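Local coordinates for N-acetylcysteine deacetylase (Bacillus subtilis, PDB 1YSJ), which probably deacetylates N-acetylcysteine to cysteine and acetate with the help of two divalent metal ions, serving growth on S-(2-succino)cysteine as sulfur source, at residues Gly197-Lys211 with Gln306-Asn320. The protein carries 1 engineered substitution. Residues are numbered along the deposited sequence; the frame is centred on the assembly and turned at random. Where two conformers were deposited one is given.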
# COMPACT_ATOMS: atom_id res chain seq x y z
N GLY A 197 -30.87 1.92 -25.07
CA GLY A 197 -30.31 1.21 -23.93
C GLY A 197 -28.94 1.70 -23.50
O GLY A 197 -28.60 2.87 -23.72
N PRO A 198 -28.13 0.81 -22.88
CA PRO A 198 -26.84 1.13 -22.27
C PRO A 198 -25.80 1.63 -23.27
O PRO A 198 -25.50 0.95 -24.26
CB PRO A 198 -26.39 -0.20 -21.67
CG PRO A 198 -27.62 -1.04 -21.59
CD PRO A 198 -28.45 -0.62 -22.75
N LEU A 199 -25.26 2.82 -23.01
CA LEU A 199 -24.24 3.43 -23.86
C LEU A 199 -22.91 3.55 -23.12
O LEU A 199 -21.84 3.27 -23.68
CB LEU A 199 -24.70 4.80 -24.36
CG LEU A 199 -23.75 5.60 -25.26
CD1 LEU A 199 -23.57 4.92 -26.61
CD2 LEU A 199 -24.25 7.02 -25.45
N MSE A 200 -22.97 3.99 -21.87
CA MSE A 200 -21.78 4.21 -21.06
C MSE A 200 -21.93 3.53 -19.71
O MSE A 200 -23.02 3.46 -19.16
CB MSE A 200 -21.53 5.71 -20.86
CG MSE A 200 -21.43 6.48 -22.16
SE MSE A 200 -20.97 8.34 -21.89
CE MSE A 200 -19.06 8.11 -21.41
N ALA A 201 -20.82 3.02 -19.19
CA ALA A 201 -20.82 2.19 -18.01
C ALA A 201 -21.21 2.93 -16.73
O ALA A 201 -21.00 4.14 -16.62
CB ALA A 201 -19.46 1.52 -17.84
N SER A 202 -21.79 2.20 -15.79
CA SER A 202 -21.94 2.67 -14.43
C SER A 202 -20.56 2.69 -13.78
O SER A 202 -19.70 1.89 -14.14
CB SER A 202 -22.87 1.75 -13.65
OG SER A 202 -22.36 0.43 -13.61
N VAL A 203 -20.34 3.61 -12.85
CA VAL A 203 -19.08 3.64 -12.13
C VAL A 203 -19.39 3.63 -10.64
O VAL A 203 -20.21 4.41 -10.17
CB VAL A 203 -18.19 4.87 -12.49
CG1 VAL A 203 -16.84 4.77 -11.79
CG2 VAL A 203 -17.98 4.97 -14.01
N ASP A 204 -18.73 2.72 -9.92
CA ASP A 204 -18.93 2.58 -8.49
C ASP A 204 -17.61 2.29 -7.81
O ASP A 204 -16.76 1.59 -8.36
CB ASP A 204 -19.93 1.48 -8.19
CG ASP A 204 -21.33 1.81 -8.68
OD1 ASP A 204 -21.95 0.95 -9.34
OD2 ASP A 204 -21.81 2.93 -8.43
N ARG A 205 -17.45 2.85 -6.62
CA ARG A 205 -16.23 2.70 -5.84
C ARG A 205 -16.44 1.60 -4.80
O ARG A 205 -17.53 1.48 -4.23
CB ARG A 205 -15.89 4.03 -5.15
CG ARG A 205 -14.49 4.12 -4.58
CD ARG A 205 -14.26 5.45 -3.87
NE ARG A 205 -14.87 5.48 -2.55
CZ ARG A 205 -14.96 6.57 -1.78
NH1 ARG A 205 -14.48 7.73 -2.20
NH2 ARG A 205 -15.54 6.49 -0.59
N PHE A 206 -15.41 0.81 -4.56
CA PHE A 206 -15.43 -0.17 -3.46
C PHE A 206 -14.15 -0.12 -2.65
O PHE A 206 -13.10 0.26 -3.16
CB PHE A 206 -15.70 -1.59 -3.98
CG PHE A 206 -14.53 -2.21 -4.71
CD1 PHE A 206 -14.43 -2.10 -6.09
CD2 PHE A 206 -13.55 -2.92 -4.01
CE1 PHE A 206 -13.36 -2.68 -6.77
CE2 PHE A 206 -12.48 -3.48 -4.68
CZ PHE A 206 -12.38 -3.36 -6.07
N GLU A 207 -14.24 -0.53 -1.38
CA GLU A 207 -13.10 -0.62 -0.48
C GLU A 207 -13.20 -1.91 0.34
O GLU A 207 -14.25 -2.21 0.91
CB GLU A 207 -13.04 0.60 0.44
CG GLU A 207 -11.90 0.58 1.46
CD GLU A 207 -11.99 1.69 2.50
OE1 GLU A 207 -11.38 1.55 3.58
OE2 GLU A 207 -12.67 2.71 2.23
N ILE A 208 -12.11 -2.67 0.38
CA ILE A 208 -12.05 -3.87 1.22
C ILE A 208 -10.89 -3.80 2.21
O ILE A 208 -9.74 -3.59 1.82
CB ILE A 208 -11.94 -5.18 0.39
CG1 ILE A 208 -13.00 -5.21 -0.71
CG2 ILE A 208 -12.08 -6.39 1.30
CD1 ILE A 208 -12.88 -6.39 -1.65
N VAL A 209 -11.22 -3.96 3.49
CA VAL A 209 -10.23 -4.03 4.56
C VAL A 209 -10.16 -5.47 5.08
O VAL A 209 -11.19 -6.04 5.46
CB VAL A 209 -10.55 -3.05 5.73
CG1 VAL A 209 -9.54 -3.19 6.86
CG2 VAL A 209 -10.60 -1.60 5.23
N ILE A 210 -8.96 -6.04 5.08
CA ILE A 210 -8.71 -7.40 5.58
C ILE A 210 -7.89 -7.36 6.86
O ILE A 210 -6.71 -6.99 6.85
CB ILE A 210 -7.93 -8.27 4.54
CG1 ILE A 210 -8.59 -8.22 3.15
CG2 ILE A 210 -7.77 -9.71 5.05
CD1 ILE A 210 -9.97 -8.84 3.08
N LYS A 211 -8.51 -7.77 7.97
CA LYS A 211 -7.82 -7.81 9.26
C LYS A 211 -8.10 -9.11 10.04
O LYS A 211 -9.02 -9.85 9.71
CB LYS A 211 -8.17 -6.58 10.11
CG LYS A 211 -9.63 -6.46 10.53
CD LYS A 211 -9.90 -5.08 11.13
CE LYS A 211 -11.15 -5.07 11.99
NZ LYS A 211 -11.55 -3.69 12.41
N GLN A 306 -10.89 -11.56 8.75
CA GLN A 306 -12.21 -11.10 8.35
C GLN A 306 -12.12 -9.94 7.36
O GLN A 306 -11.16 -9.17 7.37
CB GLN A 306 -13.08 -10.73 9.57
CG GLN A 306 -12.60 -9.53 10.37
CD GLN A 306 -13.58 -9.12 11.47
OE1 GLN A 306 -14.12 -8.01 11.45
NE2 GLN A 306 -13.81 -10.02 12.42
N ALA A 307 -13.13 -9.85 6.50
CA ALA A 307 -13.18 -8.81 5.48
C ALA A 307 -14.24 -7.78 5.80
O ALA A 307 -15.35 -8.11 6.24
CB ALA A 307 -13.43 -9.43 4.11
N GLU A 308 -13.89 -6.51 5.58
CA GLU A 308 -14.85 -5.42 5.59
C GLU A 308 -15.03 -4.96 4.16
O GLU A 308 -14.06 -4.57 3.50
CB GLU A 308 -14.34 -4.25 6.43
CG GLU A 308 -14.47 -4.42 7.93
CD GLU A 308 -13.86 -3.26 8.71
OE1 GLU A 308 -14.00 -2.10 8.26
OE2 GLU A 308 -13.24 -3.52 9.76
N PHE A 309 -16.27 -5.01 3.66
CA PHE A 309 -16.57 -4.57 2.30
C PHE A 309 -17.40 -3.30 2.34
O PHE A 309 -18.46 -3.26 2.97
CB PHE A 309 -17.29 -5.67 1.52
CG PHE A 309 -17.50 -5.34 0.06
CD1 PHE A 309 -16.55 -5.69 -0.88
CD2 PHE A 309 -18.66 -4.70 -0.36
CE1 PHE A 309 -16.73 -5.40 -2.23
CE2 PHE A 309 -18.86 -4.39 -1.71
CZ PHE A 309 -17.89 -4.75 -2.64
N LYS A 310 -16.91 -2.26 1.67
CA LYS A 310 -17.63 -0.99 1.58
C LYS A 310 -17.92 -0.64 0.13
O LYS A 310 -17.07 -0.81 -0.74
CB LYS A 310 -16.84 0.13 2.26
CG LYS A 310 -16.84 0.06 3.78
CD LYS A 310 -16.37 1.37 4.39
CE LYS A 310 -16.26 1.27 5.90
NZ LYS A 310 -15.98 2.59 6.53
N TRP A 311 -19.13 -0.13 -0.11
CA TRP A 311 -19.60 0.16 -1.46
C TRP A 311 -20.04 1.62 -1.55
O TRP A 311 -20.85 2.08 -0.75
CB TRP A 311 -20.76 -0.77 -1.80
CG TRP A 311 -21.33 -0.66 -3.19
CD1 TRP A 311 -22.47 -0.01 -3.55
CD2 TRP A 311 -20.79 -1.23 -4.38
NE1 TRP A 311 -22.68 -0.13 -4.91
CE2 TRP A 311 -21.66 -0.88 -5.44
CE3 TRP A 311 -19.66 -2.00 -4.67
CZ2 TRP A 311 -21.44 -1.28 -6.77
CZ3 TRP A 311 -19.43 -2.40 -5.99
CH2 TRP A 311 -20.32 -2.03 -7.02
N PHE A 312 -19.49 2.35 -2.53
CA PHE A 312 -19.80 3.77 -2.70
C PHE A 312 -20.24 4.10 -4.12
O PHE A 312 -19.40 4.26 -5.01
CB PHE A 312 -18.60 4.65 -2.31
CG PHE A 312 -18.00 4.30 -0.98
CD1 PHE A 312 -16.90 3.45 -0.90
CD2 PHE A 312 -18.52 4.84 0.20
CE1 PHE A 312 -16.33 3.14 0.33
CE2 PHE A 312 -17.96 4.52 1.43
CZ PHE A 312 -16.87 3.67 1.50
N PRO A 313 -21.57 4.18 -4.35
CA PRO A 313 -22.11 4.51 -5.66
C PRO A 313 -21.64 5.87 -6.17
O PRO A 313 -21.63 6.86 -5.42
CB PRO A 313 -23.63 4.51 -5.44
CG PRO A 313 -23.83 3.65 -4.23
CD PRO A 313 -22.64 3.95 -3.36
N TYR A 314 -21.24 5.90 -7.44
CA TYR A 314 -20.70 7.09 -8.07
C TYR A 314 -21.61 7.50 -9.24
O TYR A 314 -22.20 8.58 -9.22
CB TYR A 314 -19.26 6.81 -8.52
CG TYR A 314 -18.48 7.98 -9.09
CD1 TYR A 314 -18.04 9.03 -8.28
CD2 TYR A 314 -18.13 8.01 -10.45
CE1 TYR A 314 -17.31 10.09 -8.81
CE2 TYR A 314 -17.41 9.07 -10.99
CZ TYR A 314 -16.99 10.10 -10.16
OH TYR A 314 -16.27 11.14 -10.70
N LEU A 315 -21.74 6.62 -10.24
CA LEU A 315 -22.58 6.89 -11.41
C LEU A 315 -23.37 5.67 -11.89
O LEU A 315 -22.80 4.58 -12.04
CB LEU A 315 -21.74 7.43 -12.57
CG LEU A 315 -21.17 8.85 -12.51
CD1 LEU A 315 -20.32 9.12 -13.74
CD2 LEU A 315 -22.27 9.90 -12.38
N PRO A 316 -24.68 5.85 -12.15
CA PRO A 316 -25.43 4.86 -12.93
C PRO A 316 -24.97 4.86 -14.39
O PRO A 316 -24.23 5.75 -14.81
CB PRO A 316 -26.88 5.36 -12.84
CG PRO A 316 -26.76 6.82 -12.57
CD PRO A 316 -25.54 6.96 -11.71
N SER A 317 -25.41 3.87 -15.15
CA SER A 317 -25.10 3.78 -16.57
C SER A 317 -25.94 4.76 -17.40
O SER A 317 -27.11 5.01 -17.09
CB SER A 317 -25.35 2.35 -17.05
OG SER A 317 -24.96 2.21 -18.39
N VAL A 318 -25.34 5.31 -18.46
CA VAL A 318 -26.08 6.11 -19.44
C VAL A 318 -27.00 5.17 -20.23
O VAL A 318 -26.52 4.36 -21.03
CB VAL A 318 -25.15 6.94 -20.38
CG1 VAL A 318 -25.96 7.61 -21.50
CG2 VAL A 318 -24.37 7.99 -19.60
N GLN A 319 -28.30 5.30 -19.99
CA GLN A 319 -29.31 4.44 -20.59
C GLN A 319 -30.22 5.25 -21.51
O GLN A 319 -30.93 6.15 -21.06
CB GLN A 319 -30.14 3.77 -19.48
CG GLN A 319 -31.12 2.70 -19.96
CD GLN A 319 -30.53 1.31 -19.97
OE1 GLN A 319 -29.47 1.07 -19.38
NE2 GLN A 319 -31.21 0.38 -20.63
N ASN A 320 -30.20 4.93 -22.80
CA ASN A 320 -31.00 5.65 -23.80
C ASN A 320 -32.40 5.07 -23.99
O ASN A 320 -32.57 3.87 -24.21
CB ASN A 320 -30.25 5.75 -25.14
CG ASN A 320 -29.08 6.73 -25.08
OD1 ASN A 320 -29.07 7.66 -24.27
ND2 ASN A 320 -28.10 6.53 -25.95
O HOH W 1 -22.38 6.51 -16.84
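The guanidinium of Arg205 sets one nitrogen over the face of Phe312 in a cation-pi contact, its CZ 4.1 Å from the centroid of the Phe312 ring. Along the arginine, CB rests against Phe312 O and CB; with CG opposite the backbone N (chi1 -166°) the chain runs out straight, then turns at chi3 (78°). That bend brings NE beside Phe312 CD1 at 3.3 Å and sets NH2 over the middle of the ring, the guanidinium standing steeply to it. Trp264 of the second subunit makes a further cation-pi contact with the same arginine. Arg205 and Phe312 are a hydrogen-bonded pair of two antiparallel strands, 203-211 and 306-315, an inner strand and, within this chain, an outermost strand of the four-stranded sheet that, backed by helix 282-302, forms the smaller domain of this M20 peptidase. At the end of this pairing nearer the metal domain, Tyr314 and Leu315 both face Val203 in a classic beta bulge; Leu315 N bonds Val203 O at 2.7 Å, whereas Tyr314 N turns chiefly to Asp204 OD2, 3.2 Å away on the anti lone pair. Arg285 salt-bridges the same OD2, while OD1 meets Trp311 CZ2 at 3.4 Å. With an alanine at Asp204 the charge of Arg285 would probably lose its mate here, and the amide of Tyr314 would be left to its weak bond with Val203 O. Beyond the bulge a water bridges Ala201 O and Pro316 O, and pairing resumes on the side of the metal domain, with Leu199 N bonded to Val318 O at 2.8 Å. At the far end, Lys211 NZ reaches Glu308 OE2 in a 3.1 Å salt bridge.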